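Local coordinates for protein RNA N6-adenosine-methyltransferase METTL16,RNA N6-adenosine-methyltransferase METTL16 (PDB 6M1U) that methylates the N6 position of adenosine in RNA, including U6 small nuclear RNA, its vertebrate conserved region being probably an RNA-binding module, at residues V12-A20 and G30-I38. Numbering follows the deposited sequence.
Sequences VMKELSLKA and GIVVVTTWI
Helical segments 12-20 and 30-38, parts of helices 10-20 and 30-44, pack with their axes 9.3 Å apart at closest approach and their N-to-C directions 65° apart, the CA atoms of Met13 and Gly30, and of Ser17 and Val33, being the nearest pairs. These consecutive helices, joined by a linker without helix or strand, pack obliquely in the alpha/beta vertebrate conserved region, where three helices lie beside an antiparallel sheet; Ile31, Thr35 and Ile38 of the second helix meet Val116 on strand 108-119. Trp37 carries one end of the contact. With CG turned anti to its own carbonyl carbon (chi1 -84°), its indole reaches across to Leu16, and NE1 donates to Leu16 O at 3.1 Å, the N-H pointing fairly straight at the oxygen. That oxygen lies near the ring plane, whereas NE1 stands above the carbonyl plane; Ala20 N bonds the same oxygen from the opposite face, so the indole is added to an intact helical bond. Tryptophan suits this place because it joins one N-H to a broad apolar surface: Leu16 CD2 rests over the five-membered ring, 3.7 Å from its centroid, in a CH-pi contact. The Lys19 side chain runs at about a right angle to that of Trp37, its CD 3.8 Å from Trp37 CZ2. Were Trp37 replaced by an alanine, Leu16 O would probably lose its second donor, and a gap would be likely to open beside Leu16 CD2 and the Lys19 methylenes. Between the helices, beta-branched Val33 fills the space with short, stiff arms: CG1 lies against Leu16 CB and the backbone N of Ser17. Leucine serves at position 16 because its forked end spans two neighbours, CD2 going to the indole while CD1 meets Val34 CG2 at 3.9 Å. That same valine methyl also receives the slender, flexible Met13, whose CG approaches Val34 CG2 to 3.6 Å.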
loop_
_atom_site.group_PDB
_atom_site.type_symbol
_atom_site.label_atom_id
_atom_site.label_comp_id
_atom_site.label_asym_id
_atom_site.label_seq_id
_atom_site.Cartn_x
_atom_site.Cartn_y
_atom_site.Cartn_z
ATOM N N VAL A 12 -13.486 -4.951 3.817
ATOM C CA VAL A 12 -12.804 -3.669 3.659
ATOM C C VAL A 12 -12.583 -3.368 2.177
ATOM O O VAL A 12 -12.726 -2.220 1.732
ATOM C CB VAL A 12 -11.480 -3.640 4.450
ATOM C CG1 VAL A 12 -10.977 -2.205 4.586
ATOM C CG2 VAL A 12 -11.671 -4.251 5.812
ATOM N N MET A 13 -12.267 -4.387 1.380
ATOM C CA MET A 13 -12.207 -4.148 -0.055
ATOM C C MET A 13 -13.544 -3.633 -0.574
ATOM O O MET A 13 -13.607 -2.559 -1.185
ATOM C CB MET A 13 -11.792 -5.411 -0.789
ATOM C CG MET A 13 -10.343 -5.738 -0.611
ATOM S SD MET A 13 -10.000 -7.295 -1.422
ATOM C CE MET A 13 -8.712 -6.786 -2.511
ATOM N N LYS A 14 -14.632 -4.363 -0.297
ATOM C CA LYS A 14 -15.948 -3.915 -0.736
ATOM C C LYS A 14 -16.176 -2.445 -0.398
ATOM O O LYS A 14 -16.635 -1.669 -1.241
ATOM C CB LYS A 14 -17.044 -4.798 -0.120
ATOM C CG LYS A 14 -17.094 -6.266 -0.648
ATOM C CD LYS A 14 -18.428 -7.017 -0.315
ATOM C CE LYS A 14 -18.253 -8.223 0.639
ATOM N NZ LYS A 14 -17.951 -9.521 -0.030
ATOM N N GLU A 15 -15.809 -2.025 0.808
ATOM C CA GLU A 15 -15.997 -0.622 1.149
ATOM C C GLU A 15 -15.053 0.285 0.369
ATOM O O GLU A 15 -15.426 1.408 0.006
ATOM C CB GLU A 15 -15.807 -0.416 2.647
ATOM C CG GLU A 15 -16.740 0.617 3.240
ATOM C CD GLU A 15 -18.179 0.338 2.882
ATOM O OE1 GLU A 15 -18.793 1.177 2.190
ATOM O OE2 GLU A 15 -18.689 -0.735 3.274
ATOM N N LEU A 16 -13.834 -0.172 0.088
ATOM C CA LEU A 16 -12.945 0.646 -0.725
ATOM C C LEU A 16 -13.473 0.795 -2.144
ATOM O O LEU A 16 -13.354 1.868 -2.736
ATOM C CB LEU A 16 -11.548 0.048 -0.739
ATOM C CG LEU A 16 -10.729 0.247 0.529
ATOM C CD1 LEU A 16 -9.498 -0.644 0.454
ATOM C CD2 LEU A 16 -10.361 1.702 0.671
ATOM N N SER A 17 -14.053 -0.271 -2.709
ATOM C CA SER A 17 -14.672 -0.170 -4.030
ATOM C C SER A 17 -15.754 0.896 -4.049
ATOM O O SER A 17 -15.738 1.800 -4.896
ATOM C CB SER A 17 -15.283 -1.504 -4.452
ATOM O OG SER A 17 -14.355 -2.560 -4.386
ATOM N N LEU A 18 -16.721 0.785 -3.135
ATOM C CA LEU A 18 -17.768 1.788 -3.035
ATOM C C LEU A 18 -17.186 3.195 -2.986
ATOM O O LEU A 18 -17.682 4.108 -3.656
ATOM C CB LEU A 18 -18.617 1.525 -1.802
ATOM C CG LEU A 18 -19.684 0.468 -1.959
ATOM C CD1 LEU A 18 -20.233 0.227 -0.584
ATOM C CD2 LEU A 18 -20.747 0.937 -2.920
ATOM N N LYS A 19 -16.132 3.395 -2.194
ATOM C CA LYS A 19 -15.576 4.738 -2.135
ATOM C C LYS A 19 -14.958 5.141 -3.468
ATOM O O LYS A 19 -15.021 6.323 -3.831
ATOM C CB LYS A 19 -14.555 4.856 -1.008
ATOM C CG LYS A 19 -14.394 6.282 -0.555
ATOM C CD LYS A 19 -13.229 6.453 0.397
ATOM C CE LYS A 19 -13.399 7.708 1.264
ATOM N NZ LYS A 19 -13.577 8.980 0.472
ATOM N N ALA A 20 -14.406 4.167 -4.220
ATOM C CA ALA A 20 -13.785 4.438 -5.517
ATOM C C ALA A 20 -14.804 4.858 -6.561
ATOM O O ALA A 20 -14.482 5.648 -7.455
ATOM C CB ALA A 20 -13.023 3.211 -6.016
ATOM N N GLY A 30 -10.584 -6.686 -6.787
ATOM C CA GLY A 30 -10.451 -6.205 -5.398
ATOM C C GLY A 30 -9.042 -5.741 -5.084
ATOM O O GLY A 30 -8.903 -4.690 -4.437
ATOM N N ILE A 31 -8.033 -6.495 -5.528
ATOM C CA ILE A 31 -6.610 -6.136 -5.259
ATOM C C ILE A 31 -6.237 -4.897 -6.080
ATOM O O ILE A 31 -5.387 -4.121 -5.616
ATOM C CB ILE A 31 -5.670 -7.324 -5.538
ATOM C CG1 ILE A 31 -5.706 -7.753 -7.005
ATOM C CG2 ILE A 31 -5.981 -8.485 -4.609
ATOM C CD1 ILE A 31 -4.938 -9.020 -7.284
ATOM N N VAL A 32 -6.850 -4.724 -7.253
ATOM C CA VAL A 32 -6.556 -3.538 -8.109
ATOM C C VAL A 32 -7.073 -2.293 -7.387
ATOM O O VAL A 32 -6.323 -1.309 -7.286
ATOM C CB VAL A 32 -7.198 -3.671 -9.501
ATOM C CG1 VAL A 32 -7.262 -2.331 -10.213
ATOM C CG2 VAL A 32 -6.477 -4.697 -10.357
ATOM N N VAL A 33 -8.316 -2.351 -6.908
ATOM C CA VAL A 33 -8.932 -1.205 -6.181
ATOM C C VAL A 33 -7.998 -0.803 -5.039
ATOM O O VAL A 33 -7.578 0.364 -5.006
ATOM C CB VAL A 33 -10.331 -1.573 -5.652
ATOM C CG1 VAL A 33 -10.742 -0.686 -4.490
ATOM C CG2 VAL A 33 -11.374 -1.530 -6.754
ATOM N N VAL A 34 -7.690 -1.750 -4.152
ATOM C CA VAL A 34 -6.801 -1.499 -2.981
ATOM C C VAL A 34 -5.516 -0.818 -3.457
ATOM O O VAL A 34 -5.168 0.234 -2.898
ATOM C CB VAL A 34 -6.486 -2.809 -2.235
ATOM C CG1 VAL A 34 -5.395 -2.616 -1.196
ATOM C CG2 VAL A 34 -7.730 -3.407 -1.603
ATOM N N THR A 35 -4.855 -1.394 -4.463
ATOM C CA THR A 35 -3.602 -0.838 -4.966
ATOM C C THR A 35 -3.750 0.627 -5.348
ATOM O O THR A 35 -2.926 1.465 -4.958
ATOM C CB THR A 35 -3.115 -1.642 -6.164
ATOM O OG1 THR A 35 -2.798 -2.980 -5.743
ATOM C CG2 THR A 35 -1.894 -0.974 -6.779
ATOM N N THR A 36 -4.804 0.963 -6.097
ATOM C CA THR A 36 -4.970 2.362 -6.471
ATOM C C THR A 36 -5.289 3.248 -5.269
ATOM O O THR A 36 -5.108 4.467 -5.360
ATOM C CB THR A 36 -6.059 2.534 -7.523
ATOM O OG1 THR A 36 -7.323 2.371 -6.890
ATOM C CG2 THR A 36 -5.932 1.509 -8.635
ATOM N N TRP A 37 -5.765 2.674 -4.149
ATOM C CA TRP A 37 -5.871 3.472 -2.933
ATOM C C TRP A 37 -4.515 3.628 -2.258
ATOM O O TRP A 37 -4.204 4.701 -1.726
ATOM C CB TRP A 37 -6.876 2.873 -1.957
ATOM C CG TRP A 37 -8.296 3.248 -2.229
ATOM C CD1 TRP A 37 -9.331 2.399 -2.567
ATOM C CD2 TRP A 37 -8.861 4.564 -2.191
ATOM N NE1 TRP A 37 -10.506 3.118 -2.741
ATOM C CE2 TRP A 37 -10.242 4.443 -2.511
ATOM C CE3 TRP A 37 -8.346 5.835 -1.909
ATOM C CZ2 TRP A 37 -11.090 5.541 -2.564
ATOM C CZ3 TRP A 37 -9.205 6.924 -1.963
ATOM C CH2 TRP A 37 -10.551 6.769 -2.290
ATOM N N ILE A 38 -3.683 2.586 -2.264
ATOM C CA ILE A 38 -2.309 2.784 -1.806
ATOM C C ILE A 38 -1.597 3.814 -2.689
ATOM O O ILE A 38 -0.850 4.670 -2.198
ATOM C CB ILE A 38 -1.550 1.447 -1.759
ATOM C CG1 ILE A 38 -2.193 0.509 -0.747
ATOM C CG2 ILE A 38 -0.147 1.676 -1.312
ATOM C CD1 ILE A 38 -1.720 -0.922 -0.861
#